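Local coordinates for SusD-like protein BACOVA_02651 (Bacteroides ovatus, PDB 5E75), which binds polysaccharide at the cell surface and probably captures xyloglucan before its transport into the periplasm for degradation, at residues Glu151-Gln156 and Ala193-Asn198; Thr202-Leu208 and Glu369-Asn374; Leu404-Ile408 and Tyr431-Met436. The contacts are given in a common frame with arbitrary orientation. Residues are numbered along the deposited sequence.

Contact 1: residues Glu151-Gln156 and Ala193-Asn198; sequences EEDVFQ and ARSGWN
This is a helix-to-helix-end contact, joining the first turn of helix 151-168 to the last turn of helix 180-195 and the loop that follows it. Residues 151-156 are fully helical. Ala-193 and Arg-194 are helical, and Trp-197 N bonds to Arg-194 O at 3.0 Å. The nearest CA atoms are those of Phe-155 and Arg-194, 7.3 Å apart. Phe-155 fills the centre. Its edge points at the face of Trp-197 in a T-shaped pair, with 4.9 Å between the Phe-155 ring centroid and that of the Trp-197 five-membered ring and planes at 88°. Arg-194 CB lies over the Phe-155 ring face, 3.8 Å from the centroid, a CH-pi contact. Such packing between successive helices suits the alpha-helical, TPR-like part of SusD proteins; Leu-125 of helix 103-125 also covers Phe-155 and Trp-197. Trp-197, with chi1 t, turns its indole edge to Glu-151: NE1 donates to OE1 at 2.7 Å. The other carboxylate oxygen of Glu-151 pairs with Arg-430. Arg-194 (chi1 t, chi2 t, chi3 p) runs alongside helix 151-168, roughly in its chain direction, toward Gln-156. Water 1 bridges Arg-194 NH1 (2.9 Å) to Glu-152 O (2.9 Å) and OE1 (2.7 Å). Water 3 joins Arg-194 NH1 (2.9 Å) to Gln-156 OE1 (2.7 Å). Arg-194 NH2 forms a salt bridge with Asp-207, and Gln-156 NE2 donates to Asn-160.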
ATOM      1  N   GLU A 151     -20.665   4.556  -3.996  1.00 10.48           N
ATOM      2  CA  GLU A 151     -19.748   3.628  -3.364  1.00 11.31           C
ATOM      3  C   GLU A 151     -20.188   2.165  -3.554  1.00  9.18           C
ATOM      4  O   GLU A 151     -19.349   1.309  -3.841  1.00 10.68           O
ATOM      5  CB  GLU A 151     -19.577   3.994  -1.879  1.00 11.11           C
ATOM      6  CG  GLU A 151     -18.840   5.327  -1.687  1.00 11.94           C
ATOM      7  CD  GLU A 151     -18.725   5.795  -0.242  1.00 13.32           C
ATOM      8  OE1 GLU A 151     -19.092   5.048   0.687  1.00 14.91           O
ATOM      9  OE2 GLU A 151     -18.265   6.936  -0.029  1.00 16.16           O
ATOM     10  N   GLU A 152     -21.480   1.853  -3.411  1.00 10.43           N
ATOM     11  CA  GLU A 152     -21.915   0.472  -3.589  1.00 10.39           C
ATOM     12  C   GLU A 152     -21.702  -0.021  -5.020  1.00 11.69           C
ATOM     13  O   GLU A 152     -21.367  -1.186  -5.210  1.00 11.56           O
ATOM     14  CB  GLU A 152     -23.380   0.250  -3.151  1.00 14.39           C
ATOM     15  CG  GLU A 152     -23.595   0.227  -1.630  1.00 26.43           C
ATOM     16  CD  GLU A 152     -22.779  -0.866  -0.940  1.00 41.51           C
ATOM     17  OE1 GLU A 152     -22.870  -2.032  -1.392  1.00 28.79           O
ATOM     18  OE2 GLU A 152     -22.044  -0.555   0.039  1.00 41.00           O
ATOM     19  N   ASP A 153     -21.908   0.851  -6.008  1.00 10.89           N
ATOM     20  CA  ASP A 153     -21.655   0.499  -7.401  1.00 10.26           C
ATOM     21  C   ASP A 153     -20.183   0.163  -7.601  1.00 10.24           C
ATOM     22  O   ASP A 153     -19.848  -0.780  -8.325  1.00  9.95           O
ATOM     23  CB  ASP A 153     -21.979   1.659  -8.362  1.00 12.09           C
ATOM     24  CG  ASP A 153     -23.446   2.035  -8.407  1.00 17.28           C
ATOM     25  OD1 ASP A 153     -24.305   1.177  -8.677  1.00 15.69           O
ATOM     26  OD2 ASP A 153     -23.722   3.245  -8.253  1.00 21.29           O
ATOM     27  N   VAL A 154     -19.306   0.968  -6.999  1.00 10.02           N
ATOM     28  CA  VAL A 154     -17.865   0.807  -7.153  1.00  9.18           C
ATOM     29  C   VAL A 154     -17.467  -0.548  -6.573  1.00  9.17           C
ATOM     30  O   VAL A 154     -16.757  -1.319  -7.219  1.00  9.51           O
ATOM     31  CB  VAL A 154     -17.079   1.973  -6.528  1.00  9.24           C
ATOM     32  CG1 VAL A 154     -15.576   1.764  -6.703  1.00 10.79           C
ATOM     33  CG2 VAL A 154     -17.470   3.291  -7.185  1.00 11.37           C
ATOM     34  N   PHE A 155     -17.996  -0.886  -5.392  1.00  7.98           N
ATOM     35  CA  PHE A 155     -17.745  -2.208  -4.837  1.00  9.46           C
ATOM     36  C   PHE A 155     -18.168  -3.327  -5.786  1.00  9.82           C
ATOM     37  O   PHE A 155     -17.426  -4.283  -5.990  1.00  9.82           O
ATOM     38  CB  PHE A 155     -18.486  -2.407  -3.511  1.00  9.59           C
ATOM     39  CG  PHE A 155     -17.701  -2.043  -2.272  1.00  9.81           C
ATOM     40  CD1 PHE A 155     -16.575  -2.773  -1.899  1.00 10.13           C
ATOM     41  CD2 PHE A 155     -18.130  -1.034  -1.439  1.00 12.13           C
ATOM     42  CE1 PHE A 155     -15.877  -2.466  -0.740  1.00 11.69           C
ATOM     43  CE2 PHE A 155     -17.437  -0.724  -0.281  1.00 10.58           C
ATOM     44  CZ  PHE A 155     -16.315  -1.441   0.060  1.00 10.14           C
ATOM     45  N   GLN A 156     -19.373  -3.239  -6.341  1.00 10.40           N
ATOM     46  CA  GLN A 156     -19.846  -4.303  -7.215  1.00 10.39           C
ATOM     47  C   GLN A 156     -18.990  -4.412  -8.480  1.00  9.41           C
ATOM     48  O   GLN A 156     -18.713  -5.514  -8.948  1.00  9.60           O
ATOM     49  CB  GLN A 156     -21.320  -4.082  -7.561  1.00 10.59           C
ATOM     50  CG  GLN A 156     -21.927  -5.212  -8.373  1.00 13.02           C
ATOM     51  CD  GLN A 156     -22.051  -6.476  -7.569  1.00 15.01           C
ATOM     52  OE1 GLN A 156     -22.646  -6.479  -6.488  1.00 18.05           O
ATOM     53  NE2 GLN A 156     -21.468  -7.557  -8.056  1.00 14.39           N
ATOM     54  N   ALA A 193     -13.706  -5.490   3.453  1.00  8.29           N
ATOM     55  CA  ALA A 193     -13.910  -4.049   3.477  1.00  9.02           C
ATOM     56  C   ALA A 193     -15.378  -3.682   3.316  1.00  9.44           C
ATOM     57  O   ALA A 193     -15.860  -2.748   3.950  1.00  9.62           O
ATOM     58  CB  ALA A 193     -13.068  -3.366   2.376  1.00  9.74           C
ATOM     59  N   ARG A 194     -16.097  -4.402   2.453  1.00  8.94           N
ATOM     60  CA  ARG A 194     -17.509  -4.102   2.246  1.00  9.53           C
ATOM     61  C   ARG A 194     -18.372  -4.484   3.456  1.00 10.58           C
ATOM     62  O   ARG A 194     -19.393  -3.836   3.722  1.00 12.02           O
ATOM     63  CB  ARG A 194     -18.045  -4.781   0.977  1.00 10.73           C
ATOM     64  CG  ARG A 194     -19.409  -4.221   0.574  1.00 11.20           C
ATOM     65  CD  ARG A 194     -19.957  -4.783  -0.724  1.00 11.75           C
ATOM     66  NE  ARG A 194     -20.370  -6.170  -0.589  1.00 11.20           N
ATOM     67  CZ  ARG A 194     -20.995  -6.851  -1.536  1.00 12.73           C
ATOM     68  NH1 ARG A 194     -21.284  -6.255  -2.690  1.00 12.93           N
ATOM     69  NH2 ARG A 194     -21.336  -8.111  -1.315  1.00 14.88           N
ATOM     70  N   SER A 195     -17.955  -5.519   4.183  1.00  9.68           N
ATOM     71  CA  SER A 195     -18.813  -6.125   5.201  1.00 10.17           C
ATOM     72  C   SER A 195     -19.351  -5.091   6.190  1.00 11.77           C
ATOM     73  O   SER A 195     -20.530  -5.121   6.523  1.00 12.38           O
ATOM     74  CB  SER A 195     -18.102  -7.266   5.932  1.00 11.74           C
ATOM     75  OG  SER A 195     -17.041  -6.796   6.746  1.00 12.32           O
ATOM     76  N   GLY A 196     -18.504  -4.174   6.647  1.00 10.95           N
ATOM     77  CA  GLY A 196     -18.920  -3.182   7.624  1.00 12.34           C
ATOM     78  C   GLY A 196     -19.149  -1.788   7.073  1.00 11.25           C
ATOM     79  O   GLY A 196     -19.403  -0.849   7.826  1.00 13.54           O
ATOM     80  N   TRP A 197     -19.045  -1.640   5.755  1.00 10.15           N
ATOM     81  CA  TRP A 197     -18.967  -0.309   5.143  1.00 11.38           C
ATOM     82  C   TRP A 197     -20.299   0.409   5.196  1.00 13.10           C
ATOM     83  O   TRP A 197     -21.243   0.010   4.541  1.00 14.18           O
ATOM     84  CB  TRP A 197     -18.471  -0.473   3.711  1.00 12.29           C
ATOM     85  CG  TRP A 197     -18.153   0.771   2.908  1.00 10.00           C
ATOM     86  CD1 TRP A 197     -19.045   1.596   2.279  1.00 11.33           C
ATOM     87  CD2 TRP A 197     -16.849   1.257   2.565  1.00  9.57           C
ATOM     88  NE1 TRP A 197     -18.378   2.574   1.580  1.00 11.46           N
ATOM     89  CE2 TRP A 197     -17.031   2.391   1.750  1.00 10.05           C
ATOM     90  CE3 TRP A 197     -15.556   0.840   2.862  1.00 10.01           C
ATOM     91  CZ2 TRP A 197     -15.958   3.119   1.237  1.00 10.29           C
ATOM     92  CZ3 TRP A 197     -14.484   1.584   2.362  1.00  9.74           C
ATOM     93  CH2 TRP A 197     -14.703   2.698   1.550  1.00 10.75           C
ATOM     94  N   ASN A 198     -20.366   1.483   5.983  1.00 14.76           N
ATOM     95  CA  ASN A 198     -21.618   2.224   6.199  1.00 16.80           C
ATOM     96  C   ASN A 198     -22.732   1.295   6.688  1.00 15.35           C
ATOM     97  O   ASN A 198     -23.885   1.444   6.289  1.00 21.71           O
ATOM     98  CB  ASN A 198     -22.113   2.933   4.914  1.00 19.35           C
ATOM     99  CG  ASN A 198     -21.375   4.223   4.588  1.00 25.02           C
ATOM    100  OD1 ASN A 198     -20.910   4.942   5.470  1.00 27.91           O
ATOM    101  ND2 ASN A 198     -21.315   4.547   3.292  1.00 29.69           N
TER
HETATM  102  O   HOH W   1     -21.697  -3.418  -3.384  1.00 14.83           O
HETATM  103  O   HOH W   2     -22.491   2.650   0.887  1.00 22.56           O
HETATM  104  O   HOH W   3     -22.765  -8.112  -4.402  1.00 23.86           O

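Contact 2: residues Thr202-Leu208 and Glu369-Asn374; sequences TRDEGDL and EACLGN
Asn-374, with chi1 m and chi2 -55°, docks its amide on the extended backbone of Arg-203. Asn-374 OD1 accepts from Arg-203 N at 2.8 Å, and Asn-374 ND2 donates to Arg-203 O at 2.8 Å. The same ND2 donates to Glu-205 OE2 at 2.9 Å; Glu-205 bends there with chi1 m and chi2 m. Arg-203 (chi1 m, chi2 t) stretches to Glu-369, which is extended with chi1 t and chi2 t. Arg-203 NH1 and NH2 lie 2.8 and 3.0 Å from Glu-369 OE2 in a salt bridge. Trp-428 also donates to that oxygen. Water 4 links Arg-203 NH1 to Glu-369 O and Gly-373 O. Leu-208 (chi1 m, chi2 t) puts CD1 3.6 Å from Gly-373 CA, where a side chain would be tight. Gly-373 has phi 58° and ends helix 360-372. CA atoms of Leu-208 and Ala-370 are 5.5 Å apart. Asp-204, the N-cap residue of helix 205-221, accepts from Asp-207 N through OD2 at 2.9 Å, so a capped helix start meets a glycine-terminated helix end.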
ATOM      1  N   THR A 202     -21.808  -2.982  12.452  1.00 15.04           N
ATOM      2  CA  THR A 202     -21.674  -4.432  12.376  1.00 15.28           C
ATOM      3  C   THR A 202     -21.203  -4.836  10.982  1.00 13.93           C
ATOM      4  O   THR A 202     -21.354  -4.077  10.020  1.00 14.31           O
ATOM      5  CB  THR A 202     -22.972  -5.181  12.755  1.00 22.31           C
ATOM      6  OG1 THR A 202     -23.936  -5.033  11.713  1.00 26.96           O
ATOM      7  CG2 THR A 202     -23.549  -4.658  14.061  1.00 27.22           C
ATOM      8  N   ARG A 203     -20.590  -6.010  10.896  1.00 12.29           N
ATOM      9  CA  ARG A 203     -20.100  -6.542   9.635  1.00 13.08           C
ATOM     10  C   ARG A 203     -21.040  -7.620   9.102  1.00 14.08           C
ATOM     11  O   ARG A 203     -21.381  -8.579   9.797  1.00 15.37           O
ATOM     12  CB  ARG A 203     -18.677  -7.069   9.796  1.00 12.35           C
ATOM     13  CG  ARG A 203     -17.656  -5.934   9.918  1.00 14.48           C
ATOM     14  CD  ARG A 203     -16.198  -6.402  10.048  1.00 13.53           C
ATOM     15  NE  ARG A 203     -15.301  -5.486   9.368  1.00 12.94           N
ATOM     16  CZ  ARG A 203     -13.998  -5.378   9.577  1.00 12.26           C
ATOM     17  NH1 ARG A 203     -13.378  -6.099  10.508  1.00 13.05           N
ATOM     18  NH2 ARG A 203     -13.306  -4.495   8.855  1.00 14.51           N
ATOM     19  N   ASP A 204     -21.462  -7.443   7.856  1.00 11.89           N
ATOM     20  CA  ASP A 204     -22.368  -8.371   7.195  1.00 12.87           C
ATOM     21  C   ASP A 204     -21.815  -9.782   7.227  1.00 14.19           C
ATOM     22  O   ASP A 204     -20.702 -10.028   6.777  1.00 13.10           O
ATOM     23  CB  ASP A 204     -22.539  -7.921   5.752  1.00 13.14           C
ATOM     24  CG  ASP A 204     -23.539  -8.758   5.002  1.00 15.55           C
ATOM     25  OD1 ASP A 204     -24.749  -8.466   5.149  1.00 22.66           O
ATOM     26  OD2 ASP A 204     -23.125  -9.674   4.271  1.00 15.63           O
ATOM     27  N   GLU A 205     -22.608 -10.729   7.715  1.00 13.62           N
ATOM     28  CA  GLU A 205     -22.131 -12.093   7.875  1.00 14.61           C
ATOM     29  C   GLU A 205     -21.913 -12.793   6.528  1.00 13.13           C
ATOM     30  O   GLU A 205     -21.038 -13.648   6.402  1.00 14.38           O
ATOM     31  CB  GLU A 205     -23.112 -12.864   8.773  1.00 17.03           C
ATOM     32  CG  GLU A 205     -23.159 -12.350  10.228  1.00 22.01           C
ATOM     33  CD  GLU A 205     -21.960 -12.773  11.066  1.00 21.36           C
ATOM     34  OE1 GLU A 205     -21.130 -13.572  10.567  1.00 20.01           O
ATOM     35  OE2 GLU A 205     -21.856 -12.316  12.236  1.00 22.94           O
ATOM     36  N   GLY A 206     -22.690 -12.423   5.515  1.00 13.62           N
ATOM     37  CA  GLY A 206     -22.479 -12.958   4.186  1.00 15.66           C
ATOM     38  C   GLY A 206     -21.128 -12.562   3.617  1.00 14.31           C
ATOM     39  O   GLY A 206     -20.399 -13.405   3.102  1.00 14.55           O
ATOM     40  N   ASP A 207     -20.804 -11.280   3.715  1.00 13.00           N
ATOM     41  CA  ASP A 207     -19.516 -10.801   3.238  1.00 12.49           C
ATOM     42  C   ASP A 207     -18.369 -11.376   4.068  1.00 11.24           C
ATOM     43  O   ASP A 207     -17.324 -11.694   3.511  1.00 11.65           O
ATOM     44  CB  ASP A 207     -19.454  -9.270   3.234  1.00 11.23           C
ATOM     45  CG  ASP A 207     -20.238  -8.622   2.085  1.00 13.93           C
ATOM     46  OD1 ASP A 207     -20.729  -9.319   1.160  1.00 15.12           O
ATOM     47  OD2 ASP A 207     -20.332  -7.381   2.099  1.00 13.75           O
ATOM     48  N   LEU A 208     -18.555 -11.513   5.385  1.00 11.28           N
ATOM     49  CA  LEU A 208     -17.537 -12.147   6.227  1.00 11.22           C
ATOM     50  C   LEU A 208     -17.271 -13.577   5.779  1.00 11.05           C
ATOM     51  O   LEU A 208     -16.128 -14.029   5.706  1.00 12.31           O
ATOM     52  CB  LEU A 208     -17.930 -12.111   7.702  1.00 12.03           C
ATOM     53  CG  LEU A 208     -17.854 -10.755   8.398  1.00 10.62           C
ATOM     54  CD1 LEU A 208     -18.461 -10.868   9.797  1.00 13.38           C
ATOM     55  CD2 LEU A 208     -16.409 -10.281   8.483  1.00 12.89           C
ATOM     56  N   GLU A 369      -8.942 -11.384  10.499  1.00  8.87           N
ATOM     57  CA  GLU A 369      -9.927 -10.349  10.784  1.00  8.98           C
ATOM     58  C   GLU A 369     -11.323 -10.815  10.376  1.00  9.84           C
ATOM     59  O   GLU A 369     -12.322 -10.521  11.049  1.00 10.11           O
ATOM     60  CB  GLU A 369      -9.544  -9.026  10.086  1.00  9.35           C
ATOM     61  CG  GLU A 369     -10.415  -7.844  10.445  1.00  9.60           C
ATOM     62  CD  GLU A 369      -9.931  -6.514   9.862  1.00 10.50           C
ATOM     63  OE1 GLU A 369      -8.795  -6.446   9.362  1.00 11.00           O
ATOM     64  OE2 GLU A 369     -10.692  -5.528   9.952  1.00 12.42           O
ATOM     65  N   ALA A 370     -11.410 -11.547   9.268  1.00  9.53           N
ATOM     66  CA  ALA A 370     -12.702 -12.070   8.826  1.00  9.92           C
ATOM     67  C   ALA A 370     -13.219 -13.169   9.763  1.00  9.49           C
ATOM     68  O   ALA A 370     -14.436 -13.314   9.916  1.00 10.99           O
ATOM     69  CB  ALA A 370     -12.626 -12.571   7.393  1.00 11.10           C
ATOM     70  N   CYS A 371     -12.313 -13.919  10.389  1.00 10.66           N
ATOM     71  CA  CYS A 371     -12.710 -14.890  11.418  1.00 10.82           C
ATOM     72  C   CYS A 371     -13.161 -14.205  12.714  1.00 11.09           C
ATOM     73  O   CYS A 371     -14.131 -14.643  13.350  1.00 12.41           O
ATOM     74  CB  CYS A 371     -11.581 -15.880  11.695  1.00 11.30           C
ATOM     75  SG  CYS A 371     -11.258 -17.028  10.361  1.00 12.45           S
ATOM     76  N   LEU A 372     -12.487 -13.134  13.118  1.00 10.11           N
ATOM     77  CA  LEU A 372     -12.946 -12.340  14.250  1.00 10.56           C
ATOM     78  C   LEU A 372     -14.390 -11.879  14.031  1.00 12.48           C
ATOM     79  O   LEU A 372     -15.242 -11.999  14.922  1.00 12.37           O
ATOM     80  CB  LEU A 372     -12.018 -11.152  14.439  1.00 10.19           C
ATOM     81  CG  LEU A 372     -12.425 -10.149  15.518  1.00 11.01           C
ATOM     82  CD1 LEU A 372     -12.331 -10.742  16.918  1.00 11.95           C
ATOM     83  CD2 LEU A 372     -11.570  -8.888  15.434  1.00 12.38           C
ATOM     84  N   GLY A 373     -14.671 -11.367  12.835  1.00 11.10           N
ATOM     85  CA  GLY A 373     -16.031 -11.022  12.466  1.00 12.54           C
ATOM     86  C   GLY A 373     -16.625 -10.020  13.427  1.00 14.95           C
ATOM     87  O   GLY A 373     -16.031  -8.991  13.680  1.00 13.77           O
ATOM     88  N   ASN A 374     -17.800 -10.345  13.967  1.00 14.27           N
ATOM     89  CA  ASN A 374     -18.506  -9.467  14.883  1.00 12.78           C
ATOM     90  C   ASN A 374     -18.269  -9.832  16.337  1.00 14.77           C
ATOM     91  O   ASN A 374     -18.831  -9.206  17.245  1.00 17.59           O
ATOM     92  CB  ASN A 374     -19.998  -9.504  14.583  1.00 13.80           C
ATOM     93  CG  ASN A 374     -20.326  -8.829  13.270  1.00 14.64           C
ATOM     94  OD1 ASN A 374     -19.967  -7.676  13.072  1.00 15.42           O
ATOM     95  ND2 ASN A 374     -20.980  -9.543  12.371  1.00 15.31           N
TER
HETATM   96  O   HOH W   4     -13.828  -8.302  12.209  1.00 15.33           O
HETATM   97  O   HOH W   5     -18.938 -12.982  13.698  1.00 22.72           O

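Contact 3: residues Leu404-Ile408 and Tyr431-Met436; sequences LDDII and YLPDKM
Leu-404 is the apolar centre. Its CB points at the other segment, and with chi1 t and chi2 p its CD2 lies 3.8 Å from Leu-432 CD1 and 4.1 Å from Tyr-431 CE2. One turn on, Ile-408 (chi1 m, chi2 t) brings CD1 to 4.3 Å from Met-436 SD. Met-436 curls in with all three chi angles m. The backbones stay well apart: the CA atoms of Leu-404 and Leu-432 are 10.9 Å apart, and those of Ile-408 and Met-436 10.6 Å. Side chains alone bridge this gap. The arrangement sets the first turn of helix 404-415 against the first turn of helix 433-441, within the helical part of the SusD family region. Leu-432 is the N-cap residue, and Met-436 N bonds to Leu-432 O at 3.0 Å. Trp-428 of the intervening helix 421-431 touches Leu-404, Ile-408 and Met-436. Farther out, Lys-435 runs extended (chi1 to chi3 t), its CE 4.1 Å from Ile-408 CD1. At the exposed edge Lys-435 NZ forms a salt bridge with Asp-405 OD1 at 2.7 Å.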
ATOM      1  N   LEU A 404      -9.817  -6.680  17.522  1.00 10.97           N
ATOM      2  CA  LEU A 404      -9.611  -5.775  16.400  1.00 11.06           C
ATOM      3  C   LEU A 404      -8.403  -4.865  16.684  1.00 11.44           C
ATOM      4  O   LEU A 404      -7.629  -4.547  15.775  1.00 10.64           O
ATOM      5  CB  LEU A 404     -10.871  -4.964  16.113  1.00 11.03           C
ATOM      6  CG  LEU A 404     -10.764  -4.026  14.902  1.00 13.83           C
ATOM      7  CD1 LEU A 404     -10.547  -4.798  13.596  1.00 15.59           C
ATOM      8  CD2 LEU A 404     -11.988  -3.132  14.816  1.00 14.29           C
ATOM      9  N   ASP A 405      -8.215  -4.447  17.931  1.00 10.13           N
ATOM     10  CA  ASP A 405      -7.068  -3.610  18.258  1.00  9.97           C
ATOM     11  C   ASP A 405      -5.740  -4.317  17.990  1.00  9.49           C
ATOM     12  O   ASP A 405      -4.775  -3.686  17.546  1.00  9.53           O
ATOM     13  CB  ASP A 405      -7.134  -3.150  19.718  1.00 11.02           C
ATOM     14  CG  ASP A 405      -8.219  -2.128  19.960  1.00 16.16           C
ATOM     15  OD1 ASP A 405      -8.621  -1.414  19.016  1.00 16.03           O
ATOM     16  OD2 ASP A 405      -8.671  -2.037  21.126  1.00 20.87           O
ATOM     17  N   ASP A 406      -5.684  -5.617  18.226  1.00 10.31           N
ATOM     18  CA  ASP A 406      -4.480  -6.386  17.932  1.00  9.63           C
ATOM     19  C   ASP A 406      -4.242  -6.432  16.427  1.00 10.13           C
ATOM     20  O   ASP A 406      -3.102  -6.357  15.977  1.00 10.36           O
ATOM     21  CB  ASP A 406      -4.588  -7.822  18.455  1.00 11.80           C
ATOM     22  CG  ASP A 406      -4.613  -7.902  19.956  1.00 13.44           C
ATOM     23  OD1 ASP A 406      -3.728  -7.307  20.606  1.00 15.72           O
ATOM     24  OD2 ASP A 406      -5.524  -8.571  20.483  1.00 15.05           O
ATOM     25  N   ILE A 407      -5.317  -6.545  15.656  1.00 10.48           N
ATOM     26  CA  ILE A 407      -5.204  -6.603  14.201  1.00 10.70           C
ATOM     27  C   ILE A 407      -4.749  -5.268  13.627  1.00  9.28           C
ATOM     28  O   ILE A 407      -3.890  -5.236  12.733  1.00  8.79           O
ATOM     29  CB  ILE A 407      -6.522  -7.065  13.563  1.00  9.74           C
ATOM     30  CG1 ILE A 407      -6.768  -8.511  13.995  1.00 14.31           C
ATOM     31  CG2 ILE A 407      -6.470  -6.943  12.045  1.00 11.16           C
ATOM     32  CD1 ILE A 407      -8.088  -9.103  13.588  1.00 15.55           C
ATOM     33  N   ILE A 408      -5.278  -4.170  14.148  1.00  8.36           N
ATOM     34  CA  ILE A 408      -4.873  -2.846  13.690  1.00  8.58           C
ATOM     35  C   ILE A 408      -3.368  -2.666  13.909  1.00  9.00           C
ATOM     36  O   ILE A 408      -2.648  -2.217  13.018  1.00 10.22           O
ATOM     37  CB  ILE A 408      -5.675  -1.714  14.377  1.00  9.52           C
ATOM     38  CG1 ILE A 408      -7.138  -1.774  13.926  1.00  9.28           C
ATOM     39  CG2 ILE A 408      -5.054  -0.344  14.076  1.00  9.72           C
ATOM     40  CD1 ILE A 408      -8.087  -0.905  14.777  1.00 12.43           C
ATOM     41  N   TYR A 431     -16.436   1.467   8.864  1.00 10.66           N
ATOM     42  CA  TYR A 431     -17.049   0.459   9.736  1.00  9.84           C
ATOM     43  C   TYR A 431     -17.365   0.988  11.147  1.00 10.01           C
ATOM     44  O   TYR A 431     -18.507   0.883  11.619  1.00 11.00           O
ATOM     45  CB  TYR A 431     -16.084  -0.727   9.778  1.00 10.32           C
ATOM     46  CG  TYR A 431     -16.263  -1.792  10.843  1.00 10.57           C
ATOM     47  CD1 TYR A 431     -17.516  -2.213  11.279  1.00 11.29           C
ATOM     48  CD2 TYR A 431     -15.151  -2.432  11.357  1.00 10.76           C
ATOM     49  CE1 TYR A 431     -17.631  -3.214  12.255  1.00 12.65           C
ATOM     50  CE2 TYR A 431     -15.256  -3.420  12.315  1.00 11.70           C
ATOM     51  CZ  TYR A 431     -16.490  -3.812  12.746  1.00 12.01           C
ATOM     52  OH  TYR A 431     -16.538  -4.808  13.696  1.00 15.89           O
ATOM     53  N   LEU A 432     -16.357   1.561  11.807  1.00  9.65           N
ATOM     54  CA  LEU A 432     -16.469   2.082  13.175  1.00  9.59           C
ATOM     55  C   LEU A 432     -15.949   3.517  13.188  1.00  9.10           C
ATOM     56  O   LEU A 432     -14.848   3.790  13.649  1.00 10.27           O
ATOM     57  CB  LEU A 432     -15.684   1.191  14.137  1.00 11.14           C
ATOM     58  CG  LEU A 432     -16.178  -0.248  14.290  1.00 11.33           C
ATOM     59  CD1 LEU A 432     -15.206  -1.068  15.135  1.00 13.65           C
ATOM     60  CD2 LEU A 432     -17.580  -0.307  14.901  1.00 11.84           C
ATOM     61  N   PRO A 433     -16.742   4.456  12.662  1.00  9.67           N
ATOM     62  CA  PRO A 433     -16.228   5.822  12.513  1.00 11.77           C
ATOM     63  C   PRO A 433     -15.846   6.512  13.815  1.00 12.23           C
ATOM     64  O   PRO A 433     -14.828   7.184  13.866  1.00 12.01           O
ATOM     65  CB  PRO A 433     -17.370   6.566  11.802  1.00 12.31           C
ATOM     66  CG  PRO A 433     -18.576   5.670  11.942  1.00 11.90           C
ATOM     67  CD  PRO A 433     -18.036   4.289  11.980  1.00 11.23           C
ATOM     68  N   ASP A 434     -16.634   6.343  14.863  1.00 11.45           N
ATOM     69  CA  ASP A 434     -16.322   7.020  16.105  1.00 12.74           C
ATOM     70  C   ASP A 434     -15.030   6.470  16.696  1.00 12.06           C
ATOM     71  O   ASP A 434     -14.180   7.240  17.144  1.00 11.47           O
ATOM     72  CB  ASP A 434     -17.488   6.911  17.098  1.00 16.71           C
ATOM     73  CG  ASP A 434     -18.708   7.677  16.634  1.00 27.18           C
ATOM     74  OD1 ASP A 434     -18.539   8.785  16.074  1.00 31.91           O
ATOM     75  OD2 ASP A 434     -19.832   7.168  16.812  1.00 39.45           O
ATOM     76  N   LYS A 435     -14.866   5.154  16.701  1.00 11.29           N
ATOM     77  CA  LYS A 435     -13.617   4.567  17.173  1.00 11.34           C
ATOM     78  C   LYS A 435     -12.432   5.122  16.380  1.00 10.34           C
ATOM     79  O   LYS A 435     -11.401   5.493  16.944  1.00 11.41           O
ATOM     80  CB  LYS A 435     -13.643   3.045  17.022  1.00 12.91           C
ATOM     81  CG  LYS A 435     -12.321   2.348  17.357  1.00 13.50           C
ATOM     82  CD  LYS A 435     -12.339   0.874  16.969  1.00 13.46           C
ATOM     83  CE  LYS A 435     -11.043   0.170  17.349  1.00 14.85           C
ATOM     84  NZ  LYS A 435     -10.869   0.143  18.830  1.00 17.15           N
ATOM     85  N   MET A 436     -12.536   5.119  15.061  1.00 10.50           N
ATOM     86  CA  MET A 436     -11.386   5.522  14.267  1.00  9.70           C
ATOM     87  C   MET A 436     -11.087   7.018  14.303  1.00  8.48           C
ATOM     88  O   MET A 436      -9.935   7.405  14.236  1.00  9.47           O
ATOM     89  CB  MET A 436     -11.522   5.034  12.824  1.00  9.55           C
ATOM     90  CG  MET A 436     -11.533   3.517  12.700  1.00 10.12           C
ATOM     91  SD  MET A 436     -10.229   2.654  13.604  1.00 11.55           S
ATOM     92  CE  MET A 436      -8.759   3.320  12.847  1.00 11.87           C
TER

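How the contacts relate
From the N terminus, contact 1 comes first and closes a mostly helical excursion of 36 residues. Contact 2 opens just after it and spans 160 residues, bringing helix 205-221 to the end of helix 360-372. Contact 3 then closes a span of 22 residues that holds the end of helix 404-415 and nearly all of helix 421-431. The three follow in series; none nests or crosses. Helices 180-195 and 205-221 are consecutive, and Ser-195 of contact 1 packs on Arg-203 and Asp-207 of contact 2. Contacts 2 and 3 pack through Leu-372 on Leu-404 and Arg-203 on Tyr-431. Contacts 1 and 3 touch lightly, at Gly-196 and Tyr-431. Of the three, contact 2 ties earlier helices to later ones.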